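PDB 4GB5: uncharacterized protein from Kribbella flavida, which is of unknown function but has a SnoaL-like domain of the NTF2 clan, a cone-shaped fold that in relatives often houses a ligand pocket or active site. Local coordinates for residues A[43-48]-A[137-142]; A[95-100]-A[119-124]; A[110-115]-A[146-151]. All blocks are in the same frame, centred on the assembly; numbering follows the deposited sequence. Where two conformers were deposited one is given.

Contact 1. Residues A[43-48]-A[137-142]; sequences IDFESV and VKLTAS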
loop_
_atom_site.group_PDB
_atom_site.type_symbol
_atom_site.label_atom_id
_atom_site.label_comp_id
_atom_site.label_asym_id
_atom_site.label_seq_id
_atom_site.Cartn_x
_atom_site.Cartn_y
_atom_site.Cartn_z
ATOM N N ILE A 43 23.014 -0.916 6.474
ATOM C CA ILE A 43 21.983 -1.864 6.110
ATOM C C ILE A 43 21.880 -3.006 7.107
ATOM O O ILE A 43 22.868 -3.466 7.626
ATOM C CB ILE A 43 22.226 -2.451 4.715
ATOM C CG1 ILE A 43 23.611 -3.032 4.631
ATOM C CG2 ILE A 43 22.075 -1.380 3.654
ATOM C CD1 ILE A 43 23.860 -3.826 3.348
ATOM N N ASP A 44 20.653 -3.427 7.384
ATOM C CA ASP A 44 20.401 -4.539 8.259
ATOM C C ASP A 44 19.231 -5.330 7.720
ATOM O O ASP A 44 18.035 -4.945 7.872
ATOM C CB ASP A 44 20.114 -4.032 9.669
ATOM C CG ASP A 44 19.764 -5.156 10.645
ATOM O OD1 ASP A 44 19.568 -6.317 10.210
ATOM O OD2 ASP A 44 19.634 -4.848 11.864
ATOM N N PHE A 45 19.551 -6.446 7.080
ATOM C CA PHE A 45 18.542 -7.363 6.568
ATOM C C PHE A 45 18.644 -8.678 7.324
ATOM O O PHE A 45 18.219 -9.730 6.870
ATOM C CB PHE A 45 18.759 -7.589 5.058
ATOM C CG PHE A 45 18.672 -6.310 4.252
ATOM C CD1 PHE A 45 17.471 -5.634 4.128
ATOM C CD2 PHE A 45 19.793 -5.781 3.619
ATOM C CE1 PHE A 45 17.382 -4.441 3.401
ATOM C CE2 PHE A 45 19.708 -4.578 2.900
ATOM C CZ PHE A 45 18.507 -3.917 2.793
ATOM N N GLU A 46 19.236 -8.623 8.502
ATOM C CA GLU A 46 19.546 -9.843 9.263
ATOM C C GLU A 46 18.340 -10.747 9.513
ATOM O O GLU A 46 18.451 -11.971 9.454
ATOM C CB GLU A 46 20.205 -9.480 10.590
ATOM C CG GLU A 46 20.744 -10.702 11.316
ATOM C CD GLU A 46 21.582 -10.343 12.535
ATOM O OE1 GLU A 46 21.468 -9.207 13.054
ATOM O OE2 GLU A 46 22.363 -11.216 12.981
ATOM N N SER A 47 17.194 -10.121 9.776
ATOM C CA SER A 47 15.915 -10.818 9.985
ATOM C C SER A 47 15.512 -11.720 8.807
ATOM O O SER A 47 14.735 -12.667 8.969
ATOM C CB SER A 47 14.812 -9.804 10.287
ATOM O OG SER A 47 13.534 -10.422 10.348
ATOM N N VAL A 48 16.061 -11.434 7.634
ATOM C CA VAL A 48 15.826 -12.237 6.449
ATOM C C VAL A 48 17.058 -13.017 6.032
ATOM O O VAL A 48 16.958 -14.190 5.647
ATOM C CB VAL A 48 15.421 -11.382 5.271
ATOM C CG1 VAL A 48 15.371 -12.249 4.023
ATOM C CG2 VAL A 48 14.094 -10.755 5.533
ATOM N N VAL A 137 18.851 1.456 6.636
ATOM C CA VAL A 137 17.695 0.633 6.298
ATOM C C VAL A 137 17.731 -0.621 7.156
ATOM O O VAL A 137 18.776 -1.311 7.205
ATOM C CB VAL A 137 17.728 0.210 4.819
ATOM C CG1 VAL A 137 16.557 -0.692 4.446
ATOM C CG2 VAL A 137 17.748 1.428 3.934
ATOM N N LYS A 138 16.637 -0.904 7.828
ATOM C CA LYS A 138 16.528 -2.117 8.607
ATOM C C LYS A 138 15.192 -2.773 8.322
ATOM O O LYS A 138 14.139 -2.160 8.508
ATOM C CB LYS A 138 16.647 -1.847 10.082
ATOM C CG LYS A 138 16.414 -3.073 10.940
ATOM C CD LYS A 138 16.579 -2.728 12.404
ATOM C CE LYS A 138 16.316 -3.898 13.346
ATOM N NZ LYS A 138 16.452 -3.439 14.787
ATOM N N LEU A 139 15.231 -4.025 7.870
ATOM C CA LEU A 139 14.070 -4.754 7.540
ATOM C C LEU A 139 13.884 -5.845 8.577
ATOM O O LEU A 139 14.772 -6.651 8.749
ATOM C CB LEU A 139 14.258 -5.385 6.172
ATOM C CG LEU A 139 13.247 -6.436 5.741
ATOM C CD1 LEU A 139 11.889 -5.780 5.633
ATOM C CD2 LEU A 139 13.652 -7.149 4.432
ATOM N N THR A 140 12.724 -5.868 9.218
ATOM C CA THR A 140 12.319 -6.918 10.165
ATOM C C THR A 140 11.138 -7.681 9.543
ATOM O O THR A 140 10.064 -7.117 9.340
ATOM C CB THR A 140 11.924 -6.293 11.506
ATOM O OG1 THR A 140 13.029 -5.592 12.095
ATOM C CG2 THR A 140 11.507 -7.396 12.498
ATOM N N ALA A 141 11.313 -8.961 9.232
ATOM C CA ALA A 141 10.246 -9.743 8.633
ATOM C C ALA A 141 9.283 -10.283 9.684
ATOM O O ALA A 141 9.741 -10.825 10.707
ATOM C CB ALA A 141 10.806 -10.904 7.851
ATOM N N SER A 142 7.990 -10.118 9.456
ATOM C CA SER A 142 7.007 -10.777 10.271
ATOM C C SER A 142 6.677 -12.171 9.731
ATOM O O SER A 142 6.309 -13.056 10.495
ATOM C CB SER A 142 5.764 -9.900 10.343
ATOM O OG SER A 142 5.296 -9.719 9.059
HETATM O O HOH W 1 16.983 -7.282 10.331
#
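Asp-44 and Leu-139 are joined by a water just where the parallel pairing of their strands gives out. This water donates to Asp-44 OD1 and to Leu-139 O (2.8 Å from each) and accepts from Ser-47 N, so it bridges the two segments. Before the break the register is regular: Asp-44 N donates to Val-137 O at 2.8 Å, and Leu-139 N to Asp-44 O at 3.0 Å. Asp-44 OD1 also accepts from Glu-46 N, 2.9 Å away, an Asx turn that swings the chain from strand into helix 46-49, with Phe-45 at the N-cap position. With its CG anti to the backbone N (chi1 177°), the Asp-44 carboxylate runs alongside the extended Lys-138, OD2 lying 3.8 Å from CE. Lys-138 NZ stays 4.5 Å from Asp-44 OD2, beyond a salt bridge, and bonds to a triethylene glycol, probably from the crystallisation liquor. The Phe-45 ring meets Leu-139 CB with its edge, CD1 at 3.8 Å, while Val-48 CG2 touches both Leu-139 CD2 and Ala-141 CB. Strand 41-44 lies between strands 54-56 and 131-145; Val-137 and Leu-139 pack on Tyr-121 of strand 114-128, and Val-48 reaches Trp-115 from helix 46-49.

Contact 2. Residues A[95-100]-A[119-124]; sequences AHVRAE and GFYDNE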
loop_
_atom_site.group_PDB
_atom_site.type_symbol
_atom_site.label_atom_id
_atom_site.label_comp_id
_atom_site.label_asym_id
_atom_site.label_seq_id
_atom_site.Cartn_x
_atom_site.Cartn_y
_atom_site.Cartn_z
ATOM N N ALA A 95 7.817 1.782 8.893
ATOM C CA ALA A 95 6.802 1.561 7.857
ATOM C C ALA A 95 6.512 0.093 7.685
ATOM O O ALA A 95 7.348 -0.753 8.014
ATOM C CB ALA A 95 7.208 2.205 6.498
ATOM N N HIS A 96 5.357 -0.197 7.104
ATOM C CA HIS A 96 5.052 -1.547 6.631
ATOM C C HIS A 96 5.621 -1.769 5.232
ATOM O O HIS A 96 5.641 -0.852 4.392
ATOM C CB HIS A 96 3.541 -1.711 6.513
ATOM C CG HIS A 96 2.841 -2.102 7.769
ATOM N ND1 HIS A 96 2.894 -1.362 8.939
ATOM C CD2 HIS A 96 2.066 -3.183 8.042
ATOM C CE1 HIS A 96 2.201 -1.988 9.878
ATOM N NE2 HIS A 96 1.689 -3.094 9.360
ATOM N N VAL A 97 6.056 -2.997 4.977
ATOM C CA VAL A 97 6.443 -3.428 3.646
ATOM C C VAL A 97 5.926 -4.795 3.317
ATOM O O VAL A 97 6.000 -5.719 4.117
ATOM C CB VAL A 97 7.996 -3.352 3.447
ATOM C CG1 VAL A 97 8.753 -4.130 4.443
ATOM C CG2 VAL A 97 8.386 -3.802 2.011
ATOM N N ARG A 98 5.424 -4.907 2.090
ATOM C CA ARG A 98 5.082 -6.181 1.473
ATOM C C ARG A 98 5.880 -6.303 0.191
ATOM O O ARG A 98 5.636 -5.533 -0.763
ATOM C CB ARG A 98 3.583 -6.228 1.204
ATOM C CG ARG A 98 3.123 -7.582 0.622
ATOM C CD ARG A 98 1.606 -7.652 0.514
ATOM N NE ARG A 98 1.164 -8.987 0.277
ATOM C CZ ARG A 98 1.217 -9.639 -0.874
ATOM N NH1 ARG A 98 1.676 -9.045 -1.968
ATOM N NH2 ARG A 98 0.761 -10.857 -0.948
ATOM N N ALA A 99 6.836 -7.241 0.148
ATOM C CA ALA A 99 7.771 -7.320 -0.993
ATOM C C ALA A 99 7.573 -8.671 -1.662
ATOM O O ALA A 99 7.782 -9.709 -1.035
ATOM C CB ALA A 99 9.191 -7.176 -0.541
ATOM N N GLU A 100 7.190 -8.638 -2.922
ATOM C CA GLU A 100 6.998 -9.814 -3.760
ATOM C C GLU A 100 8.172 -9.936 -4.714
ATOM O O GLU A 100 8.575 -8.942 -5.308
ATOM C CB GLU A 100 5.736 -9.691 -4.593
ATOM C CG GLU A 100 4.478 -9.737 -3.779
ATOM C CD GLU A 100 3.294 -9.204 -4.554
ATOM O OE1 GLU A 100 3.281 -7.986 -4.900
ATOM O OE2 GLU A 100 2.384 -9.999 -4.830
ATOM N N GLY A 119 6.637 -7.354 6.566
ATOM C CA GLY A 119 7.224 -6.906 7.813
ATOM C C GLY A 119 7.370 -5.406 7.769
ATOM O O GLY A 119 6.470 -4.699 7.302
ATOM N N PHE A 120 8.483 -4.934 8.323
ATOM C CA PHE A 120 8.626 -3.511 8.632
ATOM C C PHE A 120 9.997 -2.991 8.277
ATOM O O PHE A 120 10.990 -3.693 8.379
ATOM C CB PHE A 120 8.413 -3.296 10.120
ATOM C CG PHE A 120 7.239 -4.015 10.663
ATOM C CD1 PHE A 120 7.357 -5.295 11.182
ATOM C CD2 PHE A 120 5.999 -3.421 10.590
ATOM C CE1 PHE A 120 6.258 -5.993 11.633
ATOM C CE2 PHE A 120 4.877 -4.113 11.035
ATOM C CZ PHE A 120 5.010 -5.406 11.562
ATOM N N TYR A 121 10.035 -1.726 7.872
ATOM C CA TYR A 121 11.263 -0.962 7.841
ATOM C C TYR A 121 11.313 -0.130 9.096
ATOM O O TYR A 121 10.293 0.437 9.519
ATOM C CB TYR A 121 11.338 -0.022 6.624
ATOM C CG TYR A 121 11.523 -0.760 5.328
ATOM C CD1 TYR A 121 12.635 -1.570 5.109
ATOM C CD2 TYR A 121 10.596 -0.644 4.304
ATOM C CE1 TYR A 121 12.787 -2.253 3.916
ATOM C CE2 TYR A 121 10.765 -1.297 3.131
ATOM C CZ TYR A 121 11.810 -2.118 2.939
ATOM O OH TYR A 121 11.961 -2.794 1.723
ATOM N N ASP A 122 12.522 -0.036 9.677
ATOM C CA ASP A 122 12.805 0.893 10.747
ATOM C C ASP A 122 14.101 1.595 10.367
ATOM O O ASP A 122 15.199 1.090 10.561
ATOM C CB ASP A 122 12.866 0.225 12.097
ATOM C CG ASP A 122 11.526 -0.304 12.526
ATOM O OD1 ASP A 122 10.700 0.514 13.011
ATOM O OD2 ASP A 122 11.279 -1.509 12.330
ATOM N N ASN A 123 13.920 2.717 9.672
ATOM C CA ASN A 123 14.968 3.370 8.921
ATOM C C ASN A 123 15.318 4.724 9.509
ATOM O O ASN A 123 14.581 5.248 10.343
ATOM C CB ASN A 123 14.486 3.580 7.484
ATOM C CG ASN A 123 14.428 2.309 6.692
ATOM O OD1 ASN A 123 14.635 1.215 7.224
ATOM N ND2 ASN A 123 14.095 2.428 5.383
ATOM N N GLU A 124 16.459 5.268 9.102
ATOM C CA GLU A 124 16.854 6.628 9.437
ATOM C C GLU A 124 17.077 7.425 8.178
ATOM O O GLU A 124 17.500 6.888 7.139
ATOM C CB GLU A 124 18.119 6.669 10.329
ATOM C CG GLU A 124 17.904 5.970 11.665
ATOM C CD GLU A 124 19.151 5.747 12.509
ATOM O OE1 GLU A 124 20.268 5.998 12.038
ATOM O OE2 GLU A 124 18.998 5.291 13.658
#
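His-96 receives the edge of Phe-120 over one face of its imidazole, a T-shaped pair with centroids 5.0 Å apart and planes at 81°. Phe-120 CE2 makes the touch, 3.6 Å from His-96 CE1, and Ala-95 O also lies near the plane of the phenyl ring at its edge. The two residues form a non-hydrogen-bonded antiparallel pair in the curved sheet of the NTF2-like fold, so their rings leave the strands side by side. Beyond them the second subunit closes in: its Asp-25 bonds to His-96 NE2, and its Leu-26 packs on Phe-120. The other side of the sheet carries Val-97 and Tyr-121, which cross at about a right angle. Val-97 CG1 sits over the tyrosine face, 4.0 Å from the ring centroid, a CH-pi contact, and Val-97 CB comes within 3.5 Å of Tyr-121 CE2. Leu-139 of strand 131-145 touches both. Hydrogen-bonded pairs flank the T-shaped one. Ala-95 and Tyr-121 exchange two backbone bonds, N to O both ways; at the other pair Gly-119 N donates to Val-97 O. The return bond, from Val-97 N to Gly-119 O at 2.9 Å, is nearly straight at hydrogen (170°), although the donor stands above the carbonyl plane.

Contact 3. Residues A[110-115]-A[146-151]; sequences DGPDRW and NAHLAR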
loop_
_atom_site.group_PDB
_atom_site.type_symbol
_atom_site.label_atom_id
_atom_site.label_comp_id
_atom_site.label_asym_id
_atom_site.label_seq_id
_atom_site.Cartn_x
_atom_site.Cartn_y
_atom_site.Cartn_z
ATOM N N ASP A 110 8.033 -26.337 -11.942
ATOM C CA ASP A 110 6.607 -26.547 -11.727
ATOM C C ASP A 110 6.176 -26.189 -10.311
ATOM O O ASP A 110 5.031 -26.423 -9.921
ATOM C CB ASP A 110 6.229 -28.012 -12.041
ATOM C CG ASP A 110 7.050 -29.025 -11.245
ATOM O OD1 ASP A 110 7.379 -28.763 -10.066
ATOM O OD2 ASP A 110 7.355 -30.107 -11.803
ATOM N N GLY A 111 7.091 -25.599 -9.555
ATOM C CA GLY A 111 6.852 -25.297 -8.161
ATOM C C GLY A 111 6.476 -23.848 -7.934
ATOM O O GLY A 111 6.158 -23.109 -8.867
ATOM N N PRO A 112 6.488 -23.431 -6.666
ATOM C CA PRO A 112 6.163 -22.040 -6.355
ATOM C C PRO A 112 7.154 -21.109 -7.010
ATOM O O PRO A 112 8.311 -21.461 -7.201
ATOM C CB PRO A 112 6.262 -21.990 -4.833
ATOM C CG PRO A 112 7.152 -23.088 -4.463
ATOM C CD PRO A 112 6.961 -24.170 -5.483
ATOM N N ASP A 113 6.706 -19.907 -7.341
ATOM C CA ASP A 113 7.597 -18.982 -7.995
ATOM C C ASP A 113 7.671 -17.627 -7.340
ATOM O O ASP A 113 8.383 -16.775 -7.819
ATOM C CB ASP A 113 7.265 -18.831 -9.468
ATOM C CG ASP A 113 5.974 -18.106 -9.725
ATOM O OD1 ASP A 113 5.257 -17.799 -8.769
ATOM O OD2 ASP A 113 5.700 -17.889 -10.937
ATOM N N ARG A 114 6.995 -17.435 -6.221
ATOM C CA ARG A 114 6.964 -16.100 -5.629
ATOM C C ARG A 114 7.421 -16.125 -4.186
ATOM O O ARG A 114 6.826 -16.805 -3.334
ATOM C CB ARG A 114 5.576 -15.462 -5.716
ATOM C CG ARG A 114 5.496 -13.991 -5.316
ATOM C CD ARG A 114 5.277 -13.856 -3.855
ATOM N NE ARG A 114 3.896 -14.086 -3.440
ATOM C CZ ARG A 114 3.462 -15.014 -2.590
ATOM N NH1 ARG A 114 4.241 -15.994 -2.136
ATOM N NH2 ARG A 114 2.167 -15.039 -2.260
ATOM N N TRP A 115 8.509 -15.408 -3.918
ATOM C CA TRP A 115 9.038 -15.231 -2.580
ATOM C C TRP A 115 8.404 -13.960 -2.022
ATOM O O TRP A 115 8.575 -12.869 -2.555
ATOM C CB TRP A 115 10.576 -15.067 -2.628
ATOM C CG TRP A 115 11.206 -14.712 -1.328
ATOM C CD1 TRP A 115 10.848 -15.139 -0.043
ATOM C CD2 TRP A 115 12.346 -13.859 -1.150
ATOM N NE1 TRP A 115 11.711 -14.582 0.885
ATOM C CE2 TRP A 115 12.612 -13.783 0.220
ATOM C CE3 TRP A 115 13.141 -13.122 -2.027
ATOM C CZ2 TRP A 115 13.662 -13.027 0.723
ATOM C CZ3 TRP A 115 14.151 -12.370 -1.523
ATOM C CH2 TRP A 115 14.433 -12.350 -0.157
ATOM N N ASN A 146 7.845 -19.024 0.824
ATOM C CA ASN A 146 8.780 -19.524 -0.173
ATOM C C ASN A 146 10.181 -18.914 -0.053
ATOM O O ASN A 146 10.834 -18.674 -1.051
ATOM C CB ASN A 146 8.229 -19.391 -1.595
ATOM C CG ASN A 146 6.879 -20.063 -1.753
ATOM O OD1 ASN A 146 6.677 -21.181 -1.257
ATOM N ND2 ASN A 146 5.933 -19.389 -2.391
ATOM N N ALA A 147 10.667 -18.765 1.174
ATOM C CA ALA A 147 11.995 -18.187 1.389
ATOM C C ALA A 147 13.091 -19.024 0.743
ATOM O O ALA A 147 14.171 -18.515 0.390
ATOM C CB ALA A 147 12.252 -18.021 2.853
ATOM N N HIS A 148 12.835 -20.316 0.560
ATOM C CA HIS A 148 13.827 -21.180 -0.087
ATOM C C HIS A 148 14.136 -20.714 -1.515
ATOM O O HIS A 148 15.199 -21.022 -2.052
ATOM C CB HIS A 148 13.360 -22.636 -0.112
ATOM C CG HIS A 148 12.256 -22.897 -1.093
ATOM N ND1 HIS A 148 10.944 -22.560 -0.844
ATOM C CD2 HIS A 148 12.270 -23.457 -2.329
ATOM C CE1 HIS A 148 10.195 -22.902 -1.877
ATOM N NE2 HIS A 148 10.975 -23.453 -2.792
ATOM N N LEU A 149 13.217 -19.982 -2.143
ATOM C CA LEU A 149 13.465 -19.469 -3.493
ATOM C C LEU A 149 14.531 -18.362 -3.524
ATOM O O LEU A 149 15.171 -18.134 -4.551
ATOM C CB LEU A 149 12.159 -18.922 -4.095
ATOM C CG LEU A 149 11.027 -19.929 -4.309
ATOM C CD1 LEU A 149 9.774 -19.285 -4.957
ATOM C CD2 LEU A 149 11.526 -21.042 -5.167
ATOM N N ALA A 150 14.682 -17.642 -2.423
ATOM C CA ALA A 150 15.721 -16.621 -2.333
ATOM C C ALA A 150 17.098 -17.270 -2.403
ATOM O O ALA A 150 18.074 -16.626 -2.765
ATOM C CB ALA A 150 15.568 -15.823 -1.062
ATOM N N ARG A 151 17.145 -18.554 -2.069
ATOM C CA ARG A 151 18.367 -19.355 -2.150
ATOM C C ARG A 151 18.426 -19.996 -3.526
ATOM O O ARG A 151 19.413 -19.862 -4.253
ATOM C CB ARG A 151 18.353 -20.428 -1.058
ATOM C CG ARG A 151 17.869 -19.895 0.299
ATOM C CD ARG A 151 17.351 -20.995 1.227
ATOM N NE ARG A 151 16.526 -20.445 2.310
ATOM C CZ ARG A 151 15.779 -21.174 3.138
ATOM N NH1 ARG A 151 15.063 -20.586 4.090
ATOM N NH2 ARG A 151 15.742 -22.495 3.016
#
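Trp-115 holds CG anti to its backbone N (chi1 173°), and chi2 then sets the indole against Ala-147 and Ala-150. Asn-146 CG is anti to its carbonyl carbon (chi1 -55°), near Arg-114 O; chi2 turns ND2 onto that oxygen. There Asn-146 ND2 donates to Arg-114 O at 2.9 Å. The bond is almost straight (169°), with the acceptor in the plane of the amide, so it fixes the rotation of the asparagine end. The same amide lies against Pro-112, whose CB is 3.6 Å from ND2. Ala-150 CB sits over one face of the indole: it stands 3.5 Å from the centroid of the six-membered ring, almost exactly on the ring normal, a CH-pi contact in which all six ring carbons are about equally far from the methyl. At the pyrrole end, Trp-115 CD1 comes within 3.6 Å of Ala-147 CA. An alanine in place of Trp-115 would probably leave the Ala-150 methyl without its platform and Gln-144 OE1 without the indole N-H that it accepts, opening a gap beside the C-terminal turn. Leu-149 points toward segment 110-115, with CD1 3.5 Å from Pro-112 O and 3.6 Å from Arg-114 N, mainly against backbone atoms, with looser approaches to Pro-112 CB and Trp-115 CB. The edge of the His-148 ring meets Pro-112, CE1 lying 4.0 Å from Pro-112 CG. The indole also stacks with His-101 of strand 90-102, and the Arg-114 guanidinium lies near a phosphate ion that probably comes from the crystallisation liquor. A single directional hydrogen bond amid apolar contacts therefore fastens the short, weakly bonded helix 148-151 to the start of strand 114-128, and the salt bridge of Arg-114 is made to Glu-145, beside the junction and not across it.

From the N terminus, the chain first passes residues 43-48, at the end of strand 41-44, and segment 137-142 comes back to them much later, so contact 1 closes the longest loop of the three. Within that loop lies contact 2, where 95-100 meets 119-124 around a much shorter excursion. Residues 110-115 fall inside both loops, but their partners at 146-151 come after both have closed; contact 3 therefore crosses each of the others. Contacts 1 and 2 sit side by side in one sheet, joined where strand 131-145 lies next to strand 114-128. About 20 Å from contact 2, between centres, contact 3 ties the C-terminal turn to the beginning of strand 114-128.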